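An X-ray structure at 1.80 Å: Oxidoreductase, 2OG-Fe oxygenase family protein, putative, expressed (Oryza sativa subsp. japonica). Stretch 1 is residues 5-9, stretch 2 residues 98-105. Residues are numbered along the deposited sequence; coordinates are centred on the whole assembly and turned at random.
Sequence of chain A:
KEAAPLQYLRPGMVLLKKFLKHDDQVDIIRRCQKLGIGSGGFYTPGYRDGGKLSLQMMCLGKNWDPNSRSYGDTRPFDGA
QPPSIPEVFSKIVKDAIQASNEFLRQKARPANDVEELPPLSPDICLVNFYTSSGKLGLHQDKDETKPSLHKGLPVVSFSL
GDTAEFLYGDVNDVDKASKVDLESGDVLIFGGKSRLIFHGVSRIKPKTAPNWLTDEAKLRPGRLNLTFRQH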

# COMPACT_ATOMS: atom_id res chain seq x y z
N PRO A 5 2.91 -19.20 2.01
CA PRO A 5 3.84 -18.08 1.86
C PRO A 5 3.36 -17.05 0.84
O PRO A 5 3.52 -15.86 1.07
CB PRO A 5 5.14 -18.75 1.39
CG PRO A 5 4.78 -20.17 1.07
CD PRO A 5 3.59 -20.50 1.90
N LEU A 6 2.82 -17.51 -0.29
CA LEU A 6 2.14 -16.65 -1.24
C LEU A 6 0.72 -17.16 -1.39
O LEU A 6 0.50 -18.37 -1.55
CB LEU A 6 2.84 -16.61 -2.60
CG LEU A 6 3.90 -15.51 -2.73
CD1 LEU A 6 5.24 -16.01 -2.20
CD2 LEU A 6 4.03 -15.06 -4.17
N GLN A 7 -0.24 -16.25 -1.33
CA GLN A 7 -1.64 -16.62 -1.27
C GLN A 7 -2.41 -15.90 -2.37
O GLN A 7 -2.25 -14.69 -2.55
CB GLN A 7 -2.22 -16.31 0.11
CG GLN A 7 -1.73 -17.28 1.17
CD GLN A 7 -1.95 -16.77 2.57
OE1 GLN A 7 -2.86 -15.98 2.81
NE2 GLN A 7 -1.11 -17.20 3.50
N TYR A 8 -3.20 -16.66 -3.11
CA TYR A 8 -4.02 -16.14 -4.19
C TYR A 8 -5.37 -15.73 -3.62
O TYR A 8 -6.11 -16.57 -3.09
CB TYR A 8 -4.19 -17.23 -5.26
CG TYR A 8 -5.03 -16.88 -6.44
CD1 TYR A 8 -6.39 -17.14 -6.46
CD2 TYR A 8 -4.46 -16.31 -7.57
CE1 TYR A 8 -7.16 -16.82 -7.56
CE2 TYR A 8 -5.22 -16.00 -8.67
CZ TYR A 8 -6.57 -16.26 -8.67
OH TYR A 8 -7.32 -15.96 -9.78
N LEU A 9 -5.69 -14.43 -3.69
CA LEU A 9 -6.93 -13.96 -3.11
C LEU A 9 -8.07 -13.86 -4.12
O LEU A 9 -9.23 -14.06 -3.75
CB LEU A 9 -6.73 -12.59 -2.45
CG LEU A 9 -5.71 -12.51 -1.31
CD1 LEU A 9 -5.88 -11.18 -0.59
CD2 LEU A 9 -5.87 -13.67 -0.35
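Stretch 2, residues 98-105: QASNEFLR

The contact centres on Leu6 and Phe103, with Leu6 CB over one face of the Phe103 ring, 4.0 Å from the centroid of that ring and 13° off its normal, a CH-pi contact, while no hydrogen bond joins the two stretches. Residues 98-105 are a single helical run, part of a helix that begins earlier in the chain and continues beyond it, with phi near -60° and psi between about -30° and -50° throughout. Its internal ladder is regular: Glu102 N to Gln98 O and Phe103 N to Ala99 O are both 3.0 Å, Leu104 N to Ser100 O is 2.8 Å, and Arg105 N to Asn101 O is 2.9 Å. Residues 6-9 are assigned to a strand that continues later in the chain; Leu6 to Tyr8 have extended angles (psi 116° to 133°). The helix crosses the strand at -71°, far from parallel, with the axes 9.6 Å apart at closest approach. The contact buries 273 Å², both sides summed. The closest pair of CA atoms is Leu6 and Phe103, 7.3 Å apart; Tyr8 CA lies 8.3 Å from Leu104 CA.

Leu6 points its CA-to-CB bond toward the helix and, with chi1 m and chi2 p, reaches along it: Leu6 CD2 is 3.6 Å from Phe103 CB, 3.9 Å from Ala99 O and 4.2 Å from Ser100 CA. Ala99 and Phe103, four residues apart and thus about one turn, both point toward the strand. With chi1 t, the Phe103 ring lies beneath Leu6 CB, its outer end reaching the backbone of Leu6, Gln7 and Tyr8, with Phe103 CZ 3.6 Å from Leu6 O and 3.8 Å from Tyr8 N, and Phe103 CE2 4.1 Å from Gln7 C. Gln7 points away, so the ring meets its backbone rather than its side chain.

Tyr8 leaves the strand sideways. Its CB packs 3.9 Å from Phe103 CE2, and the edge of its ring meets Leu104, with Tyr8 CD2 3.8 Å from Leu104 CD2. Leu104 also starts sideways, but the end of its side chain comes nearer to the strand, which makes this meeting possible. Tyr8 OH is hydrogen-bonded elsewhere in the structure. Asn101 points away from the strand, and the carboxylate of Glu102 is also led away, to a salt bridge with Arg105: Arg105 NE is 3.0 Å and Arg105 NH2 3.1 Å from Glu102 OE1.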

# COMPACT_ATOMS: atom_id res chain seq x y z
N GLN A 98 7.70 -9.72 -9.57
CA GLN A 98 8.35 -10.90 -10.14
C GLN A 98 7.99 -12.16 -9.37
O GLN A 98 7.68 -13.20 -9.96
CB GLN A 98 9.87 -10.69 -10.16
CG GLN A 98 10.39 -9.93 -11.36
CD GLN A 98 11.91 -10.06 -11.51
OE1 GLN A 98 12.62 -10.33 -10.54
NE2 GLN A 98 12.39 -9.90 -12.74
N ALA A 99 8.02 -12.09 -8.04
CA ALA A 99 7.67 -13.26 -7.24
C ALA A 99 6.21 -13.64 -7.44
O ALA A 99 5.88 -14.83 -7.54
CB ALA A 99 7.95 -13.00 -5.76
N SER A 100 5.32 -12.64 -7.50
CA SER A 100 3.91 -12.93 -7.74
C SER A 100 3.70 -13.61 -9.09
O SER A 100 2.93 -14.57 -9.20
CB SER A 100 3.10 -11.64 -7.66
OG SER A 100 3.12 -11.11 -6.35
N ASN A 101 4.35 -13.10 -10.14
CA ASN A 101 4.13 -13.67 -11.46
C ASN A 101 4.67 -15.09 -11.55
O ASN A 101 4.11 -15.91 -12.26
CB ASN A 101 4.76 -12.78 -12.52
CG ASN A 101 3.86 -11.61 -12.86
OD1 ASN A 101 2.68 -11.63 -12.52
ND2 ASN A 101 4.41 -10.58 -13.52
N GLU A 102 5.74 -15.39 -10.82
CA GLU A 102 6.23 -16.76 -10.77
C GLU A 102 5.22 -17.66 -10.06
O GLU A 102 4.96 -18.78 -10.50
CB GLU A 102 7.59 -16.81 -10.06
CG GLU A 102 8.14 -18.22 -9.89
CD GLU A 102 8.50 -18.87 -11.21
OE1 GLU A 102 8.66 -18.13 -12.21
OE2 GLU A 102 8.61 -20.12 -11.25
N PHE A 103 4.65 -17.17 -8.96
CA PHE A 103 3.59 -17.90 -8.27
C PHE A 103 2.41 -18.15 -9.21
O PHE A 103 1.91 -19.27 -9.29
CB PHE A 103 3.18 -17.09 -7.04
CG PHE A 103 1.93 -17.57 -6.36
CD1 PHE A 103 1.90 -18.78 -5.70
CD2 PHE A 103 0.80 -16.76 -6.34
CE1 PHE A 103 0.75 -19.20 -5.04
CE2 PHE A 103 -0.36 -17.18 -5.69
CZ PHE A 103 -0.38 -18.40 -5.04
N LEU A 104 1.95 -17.11 -9.90
CA LEU A 104 0.81 -17.26 -10.82
C LEU A 104 1.14 -18.20 -11.97
O LEU A 104 0.26 -18.92 -12.45
CB LEU A 104 0.37 -15.90 -11.36
CG LEU A 104 -0.19 -14.89 -10.33
CD1 LEU A 104 -0.25 -13.51 -10.94
CD2 LEU A 104 -1.58 -15.29 -9.87
N ARG A 105 2.40 -18.20 -12.43
CA ARG A 105 2.83 -19.17 -13.44
C ARG A 105 2.67 -20.60 -12.92
O ARG A 105 2.19 -21.49 -13.64
CB ARG A 105 4.30 -18.93 -13.80
CG ARG A 105 4.54 -18.01 -14.97
CD ARG A 105 6.02 -18.00 -15.34
NE ARG A 105 6.85 -17.26 -14.39
CZ ARG A 105 7.05 -15.95 -14.40
NH1 ARG A 105 6.46 -15.18 -15.32
NH2 ARG A 105 7.82 -15.40 -13.49